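Local coordinates for protein 6-aminohexanoate-cyclic-dimer hydrolase (Arthrobacter sp., PDB 3A2Q) that hydrolyses the cyclic dimer of 6-aminohexanoic acid, a nylon-6 by-product, to the linear dimer, as a homodimeric member of the amidase family, at residues Q8-Q13 against A65-L70; S163-G168 against V219-A224; S412-I415 against M421-F424. The protein carries 1 engineered substitution. One frame throughout, in Å; residues are numbered along the deposited sequence.

Contact 1: residues Q8-Q13 against A65-L70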
ATOM      1  N   GLN A   8      -0.417 -17.724  11.212  1.00 42.54           N
ATOM      2  CA  GLN A   8       0.962 -18.002  10.818  1.00 42.14           C
ATOM      3  C   GLN A   8       1.230 -17.171   9.560  1.00 40.17           C
ATOM      4  O   GLN A   8       0.314 -16.949   8.771  1.00 36.55           O
ATOM      5  CB  GLN A   8       1.115 -19.490  10.485  1.00 42.00           C
ATOM      6  CG  GLN A   8       0.628 -20.438  11.575  1.00 52.17           C
ATOM      7  CD  GLN A   8       1.691 -20.735  12.610  1.00 59.02           C
ATOM      8  OE1 GLN A   8       2.634 -21.479  12.349  1.00 65.87           O
ATOM      9  NE2 GLN A   8       1.548 -20.147  13.792  1.00 61.84           N
ATOM     10  N   ASP A   9       2.461 -16.707   9.362  1.00 39.95           N
ATOM     11  CA  ASP A   9       2.735 -15.921   8.161  1.00 38.90           C
ATOM     12  C   ASP A   9       2.813 -16.820   6.931  1.00 38.43           C
ATOM     13  O   ASP A   9       2.675 -18.037   7.037  1.00 39.32           O
ATOM     14  CB  ASP A   9       4.017 -15.081   8.308  1.00 39.16           C
ATOM     15  CG  ASP A   9       5.265 -15.917   8.495  1.00 38.13           C
ATOM     16  OD1 ASP A   9       5.249 -17.120   8.157  1.00 41.61           O
ATOM     17  OD2 ASP A   9       6.276 -15.355   8.969  1.00 40.52           O
ATOM     18  N   ALA A  10       3.021 -16.223   5.761  1.00 37.34           N
ATOM     19  CA  ALA A  10       3.086 -16.983   4.517  1.00 36.06           C
ATOM     20  C   ALA A  10       4.201 -18.024   4.505  1.00 36.71           C
ATOM     21  O   ALA A  10       4.012 -19.134   4.007  1.00 38.94           O
ATOM     22  CB  ALA A  10       3.244 -16.036   3.333  1.00 31.27           C
ATOM     23  N   THR A  11       5.359 -17.665   5.049  1.00 35.84           N
ATOM     24  CA  THR A  11       6.489 -18.580   5.087  1.00 37.54           C
ATOM     25  C   THR A  11       6.162 -19.820   5.918  1.00 39.24           C
ATOM     26  O   THR A  11       6.450 -20.945   5.507  1.00 39.42           O
ATOM     27  CB  THR A  11       7.736 -17.895   5.676  1.00 39.93           C
ATOM     28  OG1 THR A  11       8.087 -16.768   4.861  1.00 38.78           O
ATOM     29  CG2 THR A  11       8.907 -18.867   5.717  1.00 35.18           C
ATOM     30  N   ALA A  12       5.556 -19.614   7.084  1.00 37.67           N
ATOM     31  CA  ALA A  12       5.198 -20.727   7.956  1.00 37.73           C
ATOM     32  C   ALA A  12       4.077 -21.566   7.348  1.00 38.67           C
ATOM     33  O   ALA A  12       4.073 -22.789   7.477  1.00 39.27           O
ATOM     34  CB  ALA A  12       4.786 -20.210   9.329  1.00 36.74           C
ATOM     35  N   GLN A  13       3.128 -20.912   6.688  1.00 38.96           N
ATOM     36  CA  GLN A  13       2.019 -21.625   6.062  1.00 39.06           C
ATOM     37  C   GLN A  13       2.493 -22.473   4.894  1.00 41.60           C
ATOM     38  O   GLN A  13       1.946 -23.543   4.633  1.00 42.63           O
ATOM     39  CB  GLN A  13       0.958 -20.648   5.570  1.00 37.49           C
ATOM     40  CG  GLN A  13       0.115 -20.057   6.673  1.00 34.45           C
ATOM     41  CD  GLN A  13      -1.014 -19.217   6.136  1.00 34.48           C
ATOM     42  OE1 GLN A  13      -1.653 -19.583   5.153  1.00 35.92           O
ATOM     43  NE2 GLN A  13      -1.275 -18.087   6.783  1.00 37.17           N
ATOM     44  N   ALA A  65       3.914 -22.789  -2.644  1.00 39.68           N
ATOM     45  CA  ALA A  65       2.850 -23.588  -3.243  1.00 40.35           C
ATOM     46  C   ALA A  65       1.668 -23.772  -2.289  1.00 42.67           C
ATOM     47  O   ALA A  65       1.833 -24.263  -1.172  1.00 42.30           O
ATOM     48  CB  ALA A  65       3.393 -24.947  -3.669  1.00 43.97           C
ATOM     49  N   GLY A  66       0.482 -23.362  -2.734  1.00 42.59           N
ATOM     50  CA  GLY A  66      -0.714 -23.510  -1.921  1.00 43.13           C
ATOM     51  C   GLY A  66      -1.096 -22.340  -1.031  1.00 43.31           C
ATOM     52  O   GLY A  66      -2.204 -22.307  -0.494  1.00 42.95           O
ATOM     53  N   VAL A  67      -0.198 -21.373  -0.866  1.00 41.37           N
ATOM     54  CA  VAL A  67      -0.495 -20.228  -0.014  1.00 38.25           C
ATOM     55  C   VAL A  67      -1.379 -19.215  -0.724  1.00 37.49           C
ATOM     56  O   VAL A  67      -1.062 -18.752  -1.819  1.00 37.42           O
ATOM     57  CB  VAL A  67       0.786 -19.519   0.454  1.00 34.68           C
ATOM     58  CG1 VAL A  67       0.426 -18.392   1.418  1.00 32.15           C
ATOM     59  CG2 VAL A  67       1.719 -20.517   1.126  1.00 34.47           C
ATOM     60  N   PRO A  68      -2.512 -18.855  -0.103  1.00 37.57           N
ATOM     61  CA  PRO A  68      -3.440 -17.890  -0.694  1.00 35.45           C
ATOM     62  C   PRO A  68      -2.964 -16.451  -0.536  1.00 31.05           C
ATOM     63  O   PRO A  68      -2.236 -16.130   0.406  1.00 31.95           O
ATOM     64  CB  PRO A  68      -4.741 -18.130   0.083  1.00 32.18           C
ATOM     65  CG  PRO A  68      -4.543 -19.471   0.754  1.00 38.37           C
ATOM     66  CD  PRO A  68      -3.095 -19.455   1.107  1.00 37.91           C
ATOM     67  N   TYR A  69      -3.381 -15.592  -1.463  1.00 32.39           N
ATOM     68  CA  TYR A  69      -3.048 -14.173  -1.406  1.00 31.78           C
ATOM     69  C   TYR A  69      -4.195 -13.396  -2.035  1.00 31.25           C
ATOM     70  O   TYR A  69      -4.997 -13.955  -2.785  1.00 31.55           O
ATOM     71  CB  TYR A  69      -1.726 -13.879  -2.134  1.00 28.27           C
ATOM     72  CG  TYR A  69      -1.844 -13.586  -3.611  1.00 32.77           C
ATOM     73  CD1 TYR A  69      -1.888 -12.273  -4.079  1.00 30.12           C
ATOM     74  CD2 TYR A  69      -1.886 -14.620  -4.546  1.00 34.05           C
ATOM     75  CE1 TYR A  69      -1.962 -11.996  -5.444  1.00 31.22           C
ATOM     76  CE2 TYR A  69      -1.963 -14.353  -5.912  1.00 31.81           C
ATOM     77  CZ  TYR A  69      -1.999 -13.040  -6.353  1.00 34.18           C
ATOM     78  OH  TYR A  69      -2.066 -12.774  -7.700  1.00 33.27           O
ATOM     79  N   LEU A  70      -4.279 -12.110  -1.715  1.00 29.15           N
ATOM     80  CA  LEU A  70      -5.335 -11.259  -2.235  1.00 29.91           C
ATOM     81  C   LEU A  70      -4.785 -10.137  -3.110  1.00 30.28           C
ATOM     82  O   LEU A  70      -3.691  -9.623  -2.877  1.00 29.20           O
ATOM     83  CB  LEU A  70      -6.152 -10.691  -1.071  1.00 26.74           C
ATOM     84  CG  LEU A  70      -6.988 -11.747  -0.344  1.00 30.44           C
ATOM     85  CD1 LEU A  70      -7.451 -11.224   1.005  1.00 29.39           C
ATOM     86  CD2 LEU A  70      -8.167 -12.136  -1.225  1.00 28.99           C
TER
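V67 meets the first turn of helix 10-19 with both of its methyls. CG1 lies 4.1 Å from A10 CB, while CG2 lies 3.9 Å from A10 O and also near the backbone of Q13. The torsion of V67 divides the work: with CG1 opposite the backbone N (chi1 -176°) and CG2 opposite the carbonyl carbon, the two branches spread toward the helix. Valine suits a place that must present two short apolar arms, and alanine at 10 keeps its methyl small, letting the backbone of the turn approach. This is the close-fitting part of the contact, all of it buried, with no hydrogen bond crossing it.

Q13 is looser. Its OE1 stays 4.4 Å from V67 CG1 and 4.3 Å from P68 CD, a distant van der Waals approach. The other end of the same amide is firmly held, since NE2 donates to Q8 O at 2.8 Å in a nearly straight bond of 164°, with the acceptor close to the plane of the amide. On the more exposed side of the turn, T11 and A12 are touched by the side chain of R220 from helix 219-229. There D9 is the N-cap: its OD1 accepts from A12 N at 2.7 Å, and its OD2 forms a salt bridge with R220.

P164 packs on both V67 and Q13 from one neighbouring loop. Helix 24-42 touches Q13 through L27 and P68 through T31. The N-terminal helix thus packs on the chain around V67 and P68, which leads along strand 68-72 between strands 113-118 and 165-170.

Contact 2: residues S163-G168 against V219-A224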
ATOM      1  N   SER A 163      -5.825 -13.831   4.532  1.00 34.35           N
ATOM      2  CA  SER A 163      -4.670 -14.231   3.726  1.00 33.94           C
ATOM      3  C   SER A 163      -3.432 -13.725   4.459  1.00 34.56           C
ATOM      4  O   SER A 163      -3.490 -12.705   5.146  1.00 33.21           O
ATOM      5  CB  SER A 163      -4.728 -13.619   2.328  1.00 33.08           C
ATOM      6  OG  SER A 163      -5.673 -14.291   1.515  1.00 38.14           O
ATOM      7  N   PRO A 164      -2.301 -14.437   4.337  1.00 33.16           N
ATOM      8  CA  PRO A 164      -1.077 -14.004   5.022  1.00 32.06           C
ATOM      9  C   PRO A 164      -0.363 -12.846   4.324  1.00 31.34           C
ATOM     10  O   PRO A 164       0.443 -12.145   4.934  1.00 32.93           O
ATOM     11  CB  PRO A 164      -0.229 -15.272   5.052  1.00 31.84           C
ATOM     12  CG  PRO A 164      -0.663 -15.997   3.810  1.00 33.06           C
ATOM     13  CD  PRO A 164      -2.150 -15.792   3.772  1.00 32.23           C
ATOM     14  N   VAL A 165      -0.666 -12.657   3.043  1.00 30.70           N
ATOM     15  CA  VAL A 165      -0.055 -11.596   2.252  1.00 30.49           C
ATOM     16  C   VAL A 165      -1.045 -11.076   1.219  1.00 29.63           C
ATOM     17  O   VAL A 165      -1.988 -11.772   0.846  1.00 29.20           O
ATOM     18  CB  VAL A 165       1.201 -12.099   1.509  1.00 26.68           C
ATOM     19  CG1 VAL A 165       2.204 -12.664   2.502  1.00 27.70           C
ATOM     20  CG2 VAL A 165       0.818 -13.146   0.490  1.00 28.32           C
ATOM     21  N   ALA A 166      -0.822  -9.853   0.749  1.00 25.51           N
ATOM     22  CA  ALA A 166      -1.706  -9.262  -0.240  1.00 25.87           C
ATOM     23  C   ALA A 166      -1.003  -8.166  -1.016  1.00 27.54           C
ATOM     24  O   ALA A 166       0.027  -7.638  -0.586  1.00 27.39           O
ATOM     25  CB  ALA A 166      -2.943  -8.697   0.438  1.00 24.88           C
ATOM     26  N   HIS A 167      -1.580  -7.833  -2.161  1.00 26.69           N
ATOM     27  CA  HIS A 167      -1.058  -6.798  -3.033  1.00 26.58           C
ATOM     28  C   HIS A 167      -1.832  -5.492  -2.855  1.00 26.56           C
ATOM     29  O   HIS A 167      -2.948  -5.474  -2.325  1.00 24.96           O
ATOM     30  CB  HIS A 167      -1.150  -7.264  -4.494  1.00 24.96           C
ATOM     31  CG  HIS A 167      -1.249  -6.146  -5.485  1.00 27.94           C
ATOM     32  ND1 HIS A 167      -2.420  -5.452  -5.710  1.00 27.46           N
ATOM     33  CD2 HIS A 167      -0.318  -5.582  -6.290  1.00 26.33           C
ATOM     34  CE1 HIS A 167      -2.204  -4.508  -6.610  1.00 29.53           C
ATOM     35  NE2 HIS A 167      -0.936  -4.566  -6.978  1.00 28.33           N
ATOM     36  N   GLY A 168      -1.219  -4.405  -3.307  1.00 24.83           N
ATOM     37  CA  GLY A 168      -1.831  -3.097  -3.244  1.00 25.41           C
ATOM     38  C   GLY A 168      -0.911  -2.151  -3.981  1.00 26.93           C
ATOM     39  O   GLY A 168       0.145  -2.568  -4.461  1.00 25.73           O
ATOM     40  N   VAL A 219       8.414  -9.499   8.512  1.00 25.72           N
ATOM     41  CA  VAL A 219       9.388  -8.886   7.623  1.00 28.71           C
ATOM     42  C   VAL A 219       9.943  -9.911   6.632  1.00 29.18           C
ATOM     43  O   VAL A 219      10.264  -9.570   5.489  1.00 27.42           O
ATOM     44  CB  VAL A 219      10.539  -8.240   8.424  1.00 31.46           C
ATOM     45  CG1 VAL A 219      11.562  -7.620   7.474  1.00 28.14           C
ATOM     46  CG2 VAL A 219       9.977  -7.165   9.353  1.00 26.30           C
ATOM     47  N   ARG A 220      10.034 -11.172   7.048  1.00 28.80           N
ATOM     48  CA  ARG A 220      10.564 -12.182   6.145  1.00 29.47           C
ATOM     49  C   ARG A 220       9.609 -12.424   4.981  1.00 27.42           C
ATOM     50  O   ARG A 220      10.042 -12.717   3.865  1.00 30.98           O
ATOM     51  CB  ARG A 220      10.860 -13.486   6.895  1.00 28.72           C
ATOM     52  CG  ARG A 220       9.649 -14.246   7.406  1.00 31.14           C
ATOM     53  CD  ARG A 220      10.100 -15.505   8.139  1.00 33.87           C
ATOM     54  NE  ARG A 220       8.984 -16.367   8.515  1.00 35.56           N
ATOM     55  CZ  ARG A 220       9.124 -17.552   9.106  1.00 42.11           C
ATOM     56  NH1 ARG A 220      10.334 -18.013   9.392  1.00 39.40           N
ATOM     57  NH2 ARG A 220       8.054 -18.280   9.402  1.00 33.47           N
ATOM     58  N   ASP A 221       8.310 -12.292   5.233  1.00 28.09           N
ATOM     59  CA  ASP A 221       7.316 -12.476   4.180  1.00 26.61           C
ATOM     60  C   ASP A 221       7.484 -11.395   3.108  1.00 28.85           C
ATOM     61  O   ASP A 221       7.335 -11.666   1.920  1.00 28.48           O
ATOM     62  CB  ASP A 221       5.901 -12.402   4.754  1.00 28.66           C
ATOM     63  CG  ASP A 221       5.345 -13.767   5.133  1.00 32.78           C
ATOM     64  OD1 ASP A 221       6.106 -14.757   5.138  1.00 31.67           O
ATOM     65  OD2 ASP A 221       4.136 -13.844   5.435  1.00 31.51           O
ATOM     66  N   ILE A 222       7.783 -10.171   3.533  1.00 26.79           N
ATOM     67  CA  ILE A 222       7.975  -9.071   2.590  1.00 26.80           C
ATOM     68  C   ILE A 222       9.211  -9.341   1.737  1.00 27.28           C
ATOM     69  O   ILE A 222       9.183  -9.187   0.517  1.00 26.26           O
ATOM     70  CB  ILE A 222       8.135  -7.716   3.332  1.00 25.28           C
ATOM     71  CG1 ILE A 222       6.820  -7.353   4.033  1.00 24.38           C
ATOM     72  CG2 ILE A 222       8.527  -6.614   2.353  1.00 24.53           C
ATOM     73  CD1 ILE A 222       5.655  -7.124   3.079  1.00 24.96           C
ATOM     74  N   ALA A 223      10.294  -9.753   2.381  1.00 27.92           N
ATOM     75  CA  ALA A 223      11.529 -10.049   1.665  1.00 28.69           C
ATOM     76  C   ALA A 223      11.301 -11.132   0.609  1.00 27.76           C
ATOM     77  O   ALA A 223      11.758 -11.010  -0.524  1.00 28.36           O
ATOM     78  CB  ALA A 223      12.607 -10.487   2.645  1.00 25.14           C
ATOM     79  N   ALA A 224      10.583 -12.186   0.979  1.00 29.13           N
ATOM     80  CA  ALA A 224      10.302 -13.273   0.048  1.00 28.73           C
ATOM     81  C   ALA A 224       9.431 -12.811  -1.121  1.00 30.75           C
ATOM     82  O   ALA A 224       9.638 -13.221  -2.265  1.00 30.18           O
ATOM     83  CB  ALA A 224       9.632 -14.433   0.783  1.00 30.34           C
TER
HETATM   84  O   HOH W   1       2.261 -12.622   6.862  1.00 31.48           O
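D221 and V165 supply most of the surface buried here, and they meet through a single methyl: V165 CG1 lies 3.7 Å from D221 OD2, the two side chains crossing at about a right angle. V165 points CG1 at the helix by setting it opposite its own carbonyl carbon (chi1 -57°). A branched, apolar residue fits this place beside the sheet, where its side chain also meets Y69 and A216 of the adjoining strands and A10 of the N-terminal helix.

An aspartate in so buried a place needs partners, and D221 has several. A water molecule donates to D221 OD2 at 2.7 Å and to P164 O, also at 2.7 Å. Those two oxygens, P164 O and D221 OD2, stand 4.1 Å apart, so the water joins the loop at P164 to helix 219-229 where no direct hydrogen bond does. OD2 also accepts from A10 N, and OD1 is bonded to T11 OG1. The carboxylate thus sits at the N-terminal end of helix 10-19, where the helix dipole would probably favour its negative charge.

Strand 165-170 is an inner strand of the mixed sheet of the amidase fold, between strands 68-72 and 211-216, and helix 219-229 follows the latter directly and packs back against the sheet. I222, one residue on from D221, rests on L214 and A216 of that strand.

P164, the third residue to touch, offers its carbonyl oxygen more than its ring. With no backbone N-H of its own, it suits the turn that leads into the strand.

Contact 3: residues S412-I415 against M421-F424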
ATOM      1  N   SER A 412      -9.503  15.891  -3.007  1.00 50.67           N
ATOM      2  CA  SER A 412     -10.199  15.768  -1.728  1.00 46.81           C
ATOM      3  C   SER A 412      -9.308  15.076  -0.697  1.00 44.03           C
ATOM      4  O   SER A 412      -9.405  15.348   0.499  1.00 42.43           O
ATOM      5  CB  SER A 412     -11.518  14.993  -1.901  1.00 48.11           C
ATOM      6  OG  SER A 412     -11.304  13.720  -2.482  1.00 50.80           O
ATOM      7  N   ALA A 413      -8.424  14.202  -1.168  1.00 41.43           N
ATOM      8  CA  ALA A 413      -7.519  13.480  -0.282  1.00 38.19           C
ATOM      9  C   ALA A 413      -6.386  14.368   0.221  1.00 35.28           C
ATOM     10  O   ALA A 413      -5.666  13.999   1.147  1.00 35.04           O
ATOM     11  CB  ALA A 413      -6.947  12.260  -1.000  1.00 37.73           C
ATOM     12  N   PHE A 414      -6.228  15.538  -0.388  1.00 33.29           N
ATOM     13  CA  PHE A 414      -5.169  16.460   0.008  1.00 34.03           C
ATOM     14  C   PHE A 414      -5.648  17.589   0.914  1.00 34.44           C
ATOM     15  O   PHE A 414      -4.942  18.575   1.093  1.00 35.11           O
ATOM     16  CB  PHE A 414      -4.493  17.070  -1.225  1.00 32.26           C
ATOM     17  CG  PHE A 414      -3.798  16.064  -2.109  1.00 34.90           C
ATOM     18  CD1 PHE A 414      -3.492  14.791  -1.639  1.00 29.56           C
ATOM     19  CD2 PHE A 414      -3.418  16.406  -3.403  1.00 36.83           C
ATOM     20  CE1 PHE A 414      -2.817  13.876  -2.444  1.00 30.54           C
ATOM     21  CE2 PHE A 414      -2.739  15.491  -4.217  1.00 36.74           C
ATOM     22  CZ  PHE A 414      -2.440  14.226  -3.733  1.00 31.15           C
ATOM     23  N   ILE A 415      -6.840  17.452   1.487  1.00 33.24           N
ATOM     24  CA  ILE A 415      -7.357  18.493   2.369  1.00 38.54           C
ATOM     25  C   ILE A 415      -7.601  18.008   3.795  1.00 37.83           C
ATOM     26  O   ILE A 415      -7.864  16.829   4.027  1.00 36.30           O
ATOM     27  CB  ILE A 415      -8.676  19.097   1.826  1.00 43.10           C
ATOM     28  CG1 ILE A 415      -9.755  18.015   1.752  1.00 48.30           C
ATOM     29  CG2 ILE A 415      -8.436  19.717   0.456  1.00 44.23           C
ATOM     30  CD1 ILE A 415     -11.098  18.519   1.273  1.00 57.67           C
ATOM     31  N   MET A 421      -3.532  11.978   6.908  1.00 23.77           N
ATOM     32  CA  MET A 421      -3.314  10.550   6.733  1.00 22.02           C
ATOM     33  C   MET A 421      -2.100  10.301   5.832  1.00 23.15           C
ATOM     34  O   MET A 421      -1.355   9.345   6.036  1.00 22.98           O
ATOM     35  CB  MET A 421      -4.533   9.893   6.083  1.00 24.56           C
ATOM     36  CG  MET A 421      -5.822   9.974   6.879  1.00 22.84           C
ATOM     37  SD  MET A 421      -5.722   9.109   8.437  1.00 28.77           S
ATOM     38  CE  MET A 421      -5.842   7.404   7.883  1.00 29.74           C
ATOM     39  N   LEU A 422      -1.899  11.171   4.844  1.00 21.74           N
ATOM     40  CA  LEU A 422      -0.810  10.985   3.885  1.00 21.97           C
ATOM     41  C   LEU A 422       0.361  11.972   3.891  1.00 22.61           C
ATOM     42  O   LEU A 422       1.281  11.833   3.085  1.00 21.80           O
ATOM     43  CB  LEU A 422      -1.404  10.916   2.467  1.00 23.58           C
ATOM     44  CG  LEU A 422      -2.311  12.069   2.010  1.00 22.73           C
ATOM     45  CD1 LEU A 422      -1.492  13.335   1.807  1.00 24.13           C
ATOM     46  CD2 LEU A 422      -3.012  11.696   0.700  1.00 26.48           C
ATOM     47  N   ALA A 423       0.349  12.950   4.793  1.00 22.88           N
ATOM     48  CA  ALA A 423       1.424  13.944   4.826  1.00 21.78           C
ATOM     49  C   ALA A 423       2.830  13.374   5.029  1.00 22.98           C
ATOM     50  O   ALA A 423       3.794  13.902   4.477  1.00 22.25           O
ATOM     51  CB  ALA A 423       1.129  15.001   5.891  1.00 22.60           C
ATOM     52  N   PHE A 424       2.953  12.309   5.818  1.00 22.30           N
ATOM     53  CA  PHE A 424       4.263  11.700   6.067  1.00 23.54           C
ATOM     54  C   PHE A 424       4.607  10.544   5.114  1.00 23.22           C
ATOM     55  O   PHE A 424       5.693   9.962   5.206  1.00 23.41           O
ATOM     56  CB  PHE A 424       4.347  11.195   7.511  1.00 21.75           C
ATOM     57  CG  PHE A 424       4.630  12.272   8.530  1.00 21.18           C
ATOM     58  CD1 PHE A 424       4.442  13.620   8.228  1.00 22.73           C
ATOM     59  CD2 PHE A 424       5.047  11.928   9.812  1.00 23.94           C
ATOM     60  CE1 PHE A 424       4.662  14.608   9.189  1.00 25.09           C
ATOM     61  CE2 PHE A 424       5.271  12.909  10.779  1.00 25.91           C
ATOM     62  CZ  PHE A 424       5.077  14.252  10.466  1.00 25.38           C
TER
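This is a short-range apolar contact beside the substrate pocket, in which L422 of helix 416-422 comes back against the 3-10 turn before it. L422 carries one side of it. Its CD2 reaches 3.5 Å from A413 O and also packs on the methyl of A413. The same L422 CD2 meets the ring of F414 at the edge, in the ring plane, 3.8 Å from F414 CE1. The two side chains cross at roughly a right angle.

The leucine gets there by an uncommon torsion: its CG stands between the backbone N and the carbonyl carbon (chi1 54°), which turns the branched end toward the 3-10 turn. F414 takes the ordinary course, with CG opposite its carbonyl carbon, which brings the CD1-CE1 edge of the ring to L422.

In the amidase fold this region borders the active site. F414 belongs to the pocket observed around bound 6-aminohexanoic acid, and its side chain lies about 4 Å from the ligand at nearest atoms. A large apolar ring is suited to lining the pocket for a chain made mainly of methylene groups. The side chain of L422 is about 8 Å from that of A174, the engineered residue at the position of the probable acyl-ester nucleophile.

L309 and S313 of helix 308-331 also pack on F414, whereas L422 touches I177 of helix 176-182. A413, with just a methyl for a side chain, lets the leucine come close to its carbonyl oxygen.

Overall arrangement
From the N terminus, contact 1 comes first, closing a mainly helical loop of 51 residues by joining helix 10-19 to strand 68-72. Contact 2 closes a later loop of 50 residues, which holds both helix and strand, between strand 165-170 and helix 219-229. The two are in series yet adjoin: their centres are about 9 Å apart, their strands are neighbours in the sheet, and D221 ties contact 2 to the first turn of the helix in contact 1. Contact 3, the last in sequence, closes a loop of only five residues at the ligand pocket, its centre about 25 Å from that of contact 2, across the centre of the chain. None of the three loops crosses or encloses another.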